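Long-range contacts in fusolin (Unidentified entomopoxvirus, PDB 4OW5), which probably binds and oxidatively cleaves chitin as a lytic polysaccharide monooxygenase, and enhances the virulence of the virus when delivered as crystalline spindles: residues A[137-143]-A[189-195]; A[68-72]-A[104-108]; A[171-175]-A[198-203]. All coordinates share one frame; numbering follows the deposited sequence.

From the N-terminal H1, the chain passes through three helices before contact 2, where 104-108 returns to 68-72 and closes a loop that carries helix 80-87. This contact is complete before the other two begin. Contact 1 opens at 137-143 and contact 3 at 171-175; their second segments, 189-195 and 198-203, follow in the same order, so the two loops cross and share strand 194-203. Contact 1 joins the ends of neighbouring strands in the four-stranded sheet, whereas contact 3 packs that sheet against strand 170-176 of the mixed sheet. Contact 2 fastens a loop onto strand 70-72 of the mixed sheet. Contacts 1 and 2 each come close to H1.

Contact 1: residues A[137-143]-A[189-195]; sequences EFCPTAI and CNANNLV. Unlike the reference sequence in segment 189-195: N192 (reference His).
The disulfide between C139 and C189 forms the tight end of this contact. Both cysteines hold SG trans to their own backbone N (chi1 -176° and 178°), which lays the sulfurs between the two chains and leaves C139 CB 3.6 Å from C189 CB. Beside it E137 reaches out in an extended chain, its CG 4.0 Å from V195 CB. The E137 carboxylate passes the V195 methyls, with OE2 3.7 Å from CG1, and is held by T5, S187 and the backbone N of Q188. P140 is pressed on the backbone of the partner, its CD 3.3 Å from L194 O.

Toward solvent the packing thins out. A191 CB meets T141 CG2 at 3.7 Å, and I143 CD1 crosses the amide of N192, an asparagine where the reference has histidine. N192 OD1 accepts from L194 N (168° at the hydrogen) in an Asx turn before strand 194-203. A water bridges the gap between the loops, donating to T141 O at 2.9 Å and to A191 O at 2.8 Å. The disulfide thus ties the end of strand 131-140 to the loop leading into its antiparallel neighbour 194-203. T141, whose OG1 bonds to N67, and I143 border H1 and H144, which bind copper or zinc in this protein though no metal is bound here, consistent with the histidine brace of lytic polysaccharide monooxygenases.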
# COMPACT_ATOMS: atom_id res chain seq x y z
N GLU A 137 -23.35 -5.30 -4.83
CA GLU A 137 -24.59 -4.71 -5.31
C GLU A 137 -24.38 -4.32 -6.76
O GLU A 137 -23.45 -3.56 -7.09
CB GLU A 137 -25.06 -3.50 -4.46
CG GLU A 137 -26.47 -3.08 -4.80
CD GLU A 137 -26.96 -1.78 -4.19
OE1 GLU A 137 -26.29 -0.74 -4.41
OE2 GLU A 137 -28.04 -1.77 -3.57
N PHE A 138 -25.15 -4.92 -7.65
CA PHE A 138 -25.14 -4.61 -9.07
C PHE A 138 -26.50 -3.95 -9.38
O PHE A 138 -27.56 -4.50 -9.05
CB PHE A 138 -24.88 -5.86 -9.90
CG PHE A 138 -24.59 -5.53 -11.34
CD1 PHE A 138 -25.63 -5.38 -12.25
CD2 PHE A 138 -23.29 -5.34 -11.79
CE1 PHE A 138 -25.37 -5.01 -13.57
CE2 PHE A 138 -23.03 -5.04 -13.12
CZ PHE A 138 -24.08 -4.86 -14.00
N CYS A 139 -26.43 -2.78 -9.98
CA CYS A 139 -27.55 -1.90 -10.27
C CYS A 139 -28.04 -2.09 -11.70
O CYS A 139 -27.40 -1.58 -12.63
CB CYS A 139 -27.11 -0.47 -10.01
SG CYS A 139 -28.41 0.78 -10.21
N PRO A 140 -29.19 -2.77 -11.92
CA PRO A 140 -29.69 -2.90 -13.30
C PRO A 140 -30.54 -1.70 -13.65
O PRO A 140 -31.52 -1.43 -12.97
CB PRO A 140 -30.52 -4.18 -13.24
CG PRO A 140 -31.07 -4.19 -11.83
CD PRO A 140 -30.10 -3.43 -10.96
N THR A 141 -30.15 -0.93 -14.66
CA THR A 141 -30.96 0.19 -15.10
C THR A 141 -32.12 -0.35 -15.97
O THR A 141 -33.14 0.31 -16.10
CB THR A 141 -30.11 1.23 -15.80
OG1 THR A 141 -29.53 0.68 -16.96
CG2 THR A 141 -29.02 1.78 -14.89
N ALA A 142 -31.91 -1.52 -16.62
CA ALA A 142 -32.93 -2.25 -17.37
C ALA A 142 -32.93 -3.67 -16.87
O ALA A 142 -31.88 -4.31 -16.84
CB ALA A 142 -32.65 -2.23 -18.85
N ILE A 143 -34.09 -4.19 -16.51
CA ILE A 143 -34.20 -5.55 -15.98
C ILE A 143 -34.15 -6.58 -17.11
O ILE A 143 -34.96 -6.54 -18.02
CB ILE A 143 -35.50 -5.70 -15.13
CG1 ILE A 143 -35.50 -4.71 -13.93
CG2 ILE A 143 -35.65 -7.15 -14.64
CD1 ILE A 143 -34.41 -4.95 -12.92
N CYS A 189 -27.88 2.34 -5.60
CA CYS A 189 -28.56 2.22 -6.88
C CYS A 189 -29.86 3.04 -6.84
O CYS A 189 -30.84 2.58 -6.25
CB CYS A 189 -28.83 0.74 -7.14
SG CYS A 189 -29.73 0.39 -8.68
N ASN A 190 -29.86 4.26 -7.44
CA ASN A 190 -31.07 5.10 -7.51
C ASN A 190 -31.81 4.89 -8.84
O ASN A 190 -32.94 5.34 -8.98
CB ASN A 190 -30.73 6.59 -7.32
CG ASN A 190 -29.68 7.17 -8.26
OD1 ASN A 190 -29.56 6.79 -9.43
ND2 ASN A 190 -28.88 8.11 -7.76
N ALA A 191 -31.20 4.19 -9.79
CA ALA A 191 -31.81 3.97 -11.10
C ALA A 191 -32.93 2.94 -11.10
O ALA A 191 -33.73 2.93 -12.02
CB ALA A 191 -30.74 3.55 -12.10
N ASN A 192 -33.05 2.11 -10.06
CA ASN A 192 -34.07 1.06 -10.03
C ASN A 192 -34.49 0.68 -8.60
O ASN A 192 -33.71 0.95 -7.69
CB ASN A 192 -33.45 -0.18 -10.70
CG ASN A 192 -34.45 -1.04 -11.46
OD1 ASN A 192 -35.31 -1.68 -10.88
ND2 ASN A 192 -34.35 -1.08 -12.78
N ASN A 193 -35.66 0.04 -8.43
CA ASN A 193 -36.13 -0.45 -7.11
C ASN A 193 -35.61 -1.88 -6.83
O ASN A 193 -35.66 -2.33 -5.69
CB ASN A 193 -37.66 -0.46 -7.05
CG ASN A 193 -38.30 -1.71 -7.63
OD1 ASN A 193 -38.26 -1.95 -8.85
ND2 ASN A 193 -38.90 -2.54 -6.79
N LEU A 194 -35.12 -2.58 -7.87
CA LEU A 194 -34.54 -3.92 -7.76
C LEU A 194 -33.03 -3.84 -8.02
O LEU A 194 -32.58 -3.06 -8.86
CB LEU A 194 -35.18 -4.90 -8.74
CG LEU A 194 -36.67 -5.22 -8.55
CD1 LEU A 194 -37.16 -6.12 -9.64
CD2 LEU A 194 -36.93 -5.84 -7.21
N VAL A 195 -32.26 -4.63 -7.29
CA VAL A 195 -30.81 -4.75 -7.45
C VAL A 195 -30.46 -6.23 -7.44
O VAL A 195 -31.28 -7.06 -7.02
CB VAL A 195 -30.03 -4.00 -6.33
CG1 VAL A 195 -30.17 -2.49 -6.46
CG2 VAL A 195 -30.44 -4.47 -4.94
O HOH W 1 -33.68 2.81 -14.84

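Contact 2: residues A[68-72]-A[104-108]; sequences EYAAL and PFGDK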
# COMPACT_ATOMS: atom_id res chain seq x y z
N GLU A 68 -23.73 0.67 -20.23
CA GLU A 68 -23.61 -0.09 -21.47
C GLU A 68 -22.14 -0.44 -21.77
O GLU A 68 -21.67 -0.31 -22.90
CB GLU A 68 -24.27 0.66 -22.64
CG GLU A 68 -24.63 -0.26 -23.80
CD GLU A 68 -25.41 0.43 -24.91
OE1 GLU A 68 -26.64 0.21 -25.00
OE2 GLU A 68 -24.81 1.24 -25.64
N TYR A 69 -21.44 -0.96 -20.77
CA TYR A 69 -20.08 -1.46 -20.95
C TYR A 69 -20.28 -2.91 -21.29
O TYR A 69 -20.22 -3.78 -20.42
CB TYR A 69 -19.20 -1.22 -19.72
CG TYR A 69 -18.52 0.12 -19.75
CD1 TYR A 69 -19.25 1.29 -19.83
CD2 TYR A 69 -17.13 0.22 -19.66
CE1 TYR A 69 -18.62 2.53 -19.94
CE2 TYR A 69 -16.50 1.45 -19.66
CZ TYR A 69 -17.24 2.61 -19.86
OH TYR A 69 -16.62 3.83 -19.90
N ALA A 70 -20.69 -3.12 -22.55
CA ALA A 70 -21.16 -4.39 -23.04
C ALA A 70 -20.51 -4.86 -24.31
O ALA A 70 -19.98 -4.07 -25.09
CB ALA A 70 -22.66 -4.28 -23.29
N ALA A 71 -20.64 -6.18 -24.52
CA ALA A 71 -20.16 -6.90 -25.70
C ALA A 71 -21.14 -8.02 -26.02
O ALA A 71 -21.73 -8.63 -25.11
CB ALA A 71 -18.78 -7.46 -25.45
N LEU A 72 -21.33 -8.28 -27.30
CA LEU A 72 -22.29 -9.30 -27.76
C LEU A 72 -21.53 -10.57 -28.04
O LEU A 72 -20.68 -10.60 -28.91
CB LEU A 72 -23.03 -8.82 -29.02
CG LEU A 72 -23.71 -7.46 -28.90
CD1 LEU A 72 -24.35 -7.06 -30.22
CD2 LEU A 72 -24.72 -7.43 -27.75
N PRO A 104 -23.62 1.45 -31.07
CA PRO A 104 -22.76 0.91 -30.00
C PRO A 104 -21.55 0.15 -30.60
O PRO A 104 -21.59 -0.23 -31.77
CB PRO A 104 -23.72 -0.00 -29.21
CG PRO A 104 -24.80 -0.39 -30.17
CD PRO A 104 -24.90 0.71 -31.19
N PHE A 105 -20.43 -0.02 -29.86
CA PHE A 105 -20.27 0.34 -28.46
C PHE A 105 -19.31 1.55 -28.29
O PHE A 105 -18.94 1.86 -27.17
CB PHE A 105 -19.80 -0.89 -27.68
CG PHE A 105 -20.89 -1.92 -27.57
CD1 PHE A 105 -20.95 -2.99 -28.44
CD2 PHE A 105 -21.95 -1.74 -26.68
CE1 PHE A 105 -22.01 -3.90 -28.39
CE2 PHE A 105 -23.00 -2.66 -26.62
CZ PHE A 105 -23.03 -3.72 -27.51
N GLY A 106 -18.97 2.24 -29.37
CA GLY A 106 -18.10 3.41 -29.32
C GLY A 106 -16.69 3.04 -28.92
O GLY A 106 -16.28 1.89 -29.08
N ASP A 107 -15.96 4.00 -28.35
CA ASP A 107 -14.61 3.80 -27.83
C ASP A 107 -14.61 4.09 -26.32
O ASP A 107 -14.84 5.23 -25.91
CB ASP A 107 -13.60 4.68 -28.56
CG ASP A 107 -12.15 4.40 -28.16
OD1 ASP A 107 -11.92 4.01 -26.99
OD2 ASP A 107 -11.27 4.58 -29.01
N LYS A 108 -14.37 3.05 -25.51
CA LYS A 108 -14.34 3.20 -24.05
C LYS A 108 -12.95 2.85 -23.51
O LYS A 108 -12.79 2.70 -22.30
CB LYS A 108 -15.41 2.34 -23.38
CG LYS A 108 -16.84 2.78 -23.77
CD LYS A 108 -17.81 1.72 -23.41
CE LYS A 108 -19.24 2.10 -23.67
NZ LYS A 108 -19.83 1.14 -24.63
O HOH W 2 -22.22 1.87 -25.65
O HOH W 3 -18.68 -1.57 -24.20
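Segments E68-L72 and P104-K108 run 114° apart end to end, coming together at A70 and F105, whose CA atoms are 7.2 Å apart. An inverse gamma turn centred on Y69 leads into strand 70-72 and turns the carbonyl of E68 toward the loop. K108 takes up that carbonyl: its aliphatic chain lies over one face of the Y69 ring, CD sitting 3.6 Å from the centroid and 10° off the ring normal in a CH-pi contact, while the bend at chi4 (120°) brings the ammonium group round toward the turn. Four oxygens surround K108 NZ and share its three N-H groups: E68 O at 2.9 Å, F105 O of its own segment at 2.8 Å, in the carbonyl plane on a lone pair, and two waters. One water donates onward to E68 OE2, linking a carboxylate and an ammonium that are otherwise 5.1 Å apart (E68 OE2 to K108 NZ); the other lies between NZ and A70 O. The other carboxylate oxygen of E68, OE1, bonds to NE2 of H1, so the loop is tied through this glutamate to a residue of the metal site.

L72 CG and E68 CG border the F105 ring at the edge, and A70 CB lies 3.7 Å from F105 CE2. The cis peptide between P104 and F105 folds P104 CB against one ring face, opposite A70 O, which stands 3.3 Å above the plane over the ring centre.

Contact 3: residues A[171-175]-A[198-203]; sequences INIFT and TTVGIP. With EDO (1,2-ethanediol), chain B.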
# COMPACT_ATOMS: atom_id res chain seq x y z
N ILE A 171 -8.79 -14.45 -11.61
CA ILE A 171 -9.18 -15.68 -10.95
C ILE A 171 -10.68 -15.63 -10.69
O ILE A 171 -11.13 -14.69 -10.01
CB ILE A 171 -8.43 -15.84 -9.59
CG1 ILE A 171 -6.88 -15.91 -9.77
CG2 ILE A 171 -8.94 -17.11 -8.85
CD1 ILE A 171 -6.15 -15.56 -8.53
N ASN A 172 -11.44 -16.63 -11.16
CA ASN A 172 -12.87 -16.68 -10.91
C ASN A 172 -13.15 -16.99 -9.43
O ASN A 172 -12.62 -17.97 -8.90
CB ASN A 172 -13.55 -17.70 -11.80
CG ASN A 172 -15.04 -17.63 -11.67
OD1 ASN A 172 -15.64 -18.39 -10.92
ND2 ASN A 172 -15.65 -16.56 -12.16
N ILE A 173 -13.95 -16.17 -8.78
CA ILE A 173 -14.33 -16.36 -7.37
C ILE A 173 -15.85 -16.51 -7.21
O ILE A 173 -16.29 -16.82 -6.11
CB ILE A 173 -13.79 -15.27 -6.43
CG1 ILE A 173 -14.35 -13.88 -6.76
CG2 ILE A 173 -12.25 -15.31 -6.41
CD1 ILE A 173 -13.91 -12.77 -5.80
N PHE A 174 -16.62 -16.37 -8.29
CA PHE A 174 -18.06 -16.55 -8.27
C PHE A 174 -18.60 -16.79 -9.68
O PHE A 174 -18.27 -16.06 -10.61
CB PHE A 174 -18.80 -15.34 -7.64
CG PHE A 174 -20.31 -15.51 -7.55
CD1 PHE A 174 -21.12 -15.22 -8.64
CD2 PHE A 174 -20.91 -15.84 -6.34
CE1 PHE A 174 -22.51 -15.33 -8.55
CE2 PHE A 174 -22.31 -15.93 -6.24
CZ PHE A 174 -23.10 -15.72 -7.35
N THR A 175 -19.49 -17.78 -9.82
CA THR A 175 -20.18 -18.06 -11.08
C THR A 175 -21.56 -18.56 -10.76
O THR A 175 -21.66 -19.57 -10.10
CB THR A 175 -19.44 -19.10 -11.92
OG1 THR A 175 -18.11 -18.69 -12.15
CG2 THR A 175 -20.15 -19.36 -13.24
N THR A 198 -25.27 -10.15 -3.66
CA THR A 198 -24.71 -11.43 -3.22
C THR A 198 -23.47 -11.17 -2.36
O THR A 198 -22.77 -10.21 -2.61
CB THR A 198 -24.37 -12.32 -4.46
OG1 THR A 198 -24.18 -13.66 -4.04
CG2 THR A 198 -23.14 -11.85 -5.23
N THR A 199 -23.18 -12.06 -1.41
CA THR A 199 -21.97 -12.00 -0.60
C THR A 199 -20.97 -12.96 -1.20
O THR A 199 -21.28 -14.13 -1.42
CB THR A 199 -22.24 -12.31 0.87
OG1 THR A 199 -23.11 -11.31 1.37
CG2 THR A 199 -20.96 -12.29 1.72
N VAL A 200 -19.74 -12.46 -1.39
CA VAL A 200 -18.60 -13.24 -1.86
C VAL A 200 -17.48 -12.98 -0.90
O VAL A 200 -17.32 -11.82 -0.48
CB VAL A 200 -18.20 -12.86 -3.31
CG1 VAL A 200 -17.04 -13.72 -3.81
CG2 VAL A 200 -19.38 -12.96 -4.25
N GLY A 201 -16.74 -14.03 -0.56
CA GLY A 201 -15.56 -13.92 0.26
C GLY A 201 -14.45 -13.43 -0.64
O GLY A 201 -14.16 -14.08 -1.64
N ILE A 202 -13.91 -12.27 -0.37
CA ILE A 202 -12.84 -11.68 -1.19
C ILE A 202 -11.50 -12.05 -0.60
O ILE A 202 -11.26 -11.69 0.54
CB ILE A 202 -13.00 -10.15 -1.27
CG1 ILE A 202 -14.41 -9.77 -1.78
CG2 ILE A 202 -11.91 -9.53 -2.16
CD1 ILE A 202 -14.76 -10.27 -3.19
N PRO A 203 -10.61 -12.72 -1.36
CA PRO A 203 -9.27 -13.01 -0.82
C PRO A 203 -8.58 -11.71 -0.43
O PRO A 203 -8.63 -10.73 -1.18
CB PRO A 203 -8.54 -13.72 -1.98
CG PRO A 203 -9.65 -14.20 -2.88
CD PRO A 203 -10.75 -13.21 -2.75
C1 EDO B . -15.94 -20.43 -8.40
O1 EDO B . -14.65 -20.42 -8.96
C2 EDO B . -16.98 -20.93 -9.42
O2 EDO B . -16.40 -21.88 -10.29
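I173 and V200 meet where two strands from different sheets pass each other. The terminal methyl of I173, CD1, carries the contact: it lies 3.8 Å from V200 CG1 and 3.7 Å from I202 CD1, with P203 CD just beyond. Its CG1 occupies the position between backbone N and carbonyl carbon (chi1 63°), and the fully extended chain beyond carries the methyl across to the partner strand. The branches of V200 part: CG1 meets I173, while CG2 lies 3.9 Å from F174 CD2. F174 approaches T198 from the opposite direction; its CE2 is 3.7 Å from T198 OG1, and T198 CG2 lies over one face near the rim.

The strand axes come within 7.6 Å and run nearly antiparallel, at 160°, without a hydrogen bond between them. This is side-chain packing between the two sheets of a fibronectin type III-like beta sandwich. A classic beta bulge in strand 170-176 sets the first layer: I173 and F174 both face I151 of strand 147-154, and consecutive side chains can therefore both point at the other sheet. On the other side, V200 and T198 are held by backbone bonds to I134 and F136.

Behind the bulge, N172 braces the backbone. N172 ND2 donates to F174 O at 3.1 Å from well above the carbonyl plane, and N172 OD1 accepts from T175 OG1 at 2.8 Å. A 1,2-ethanediol, probably from the crystallisation liquor, places O1 3.0 Å from N172 OD1.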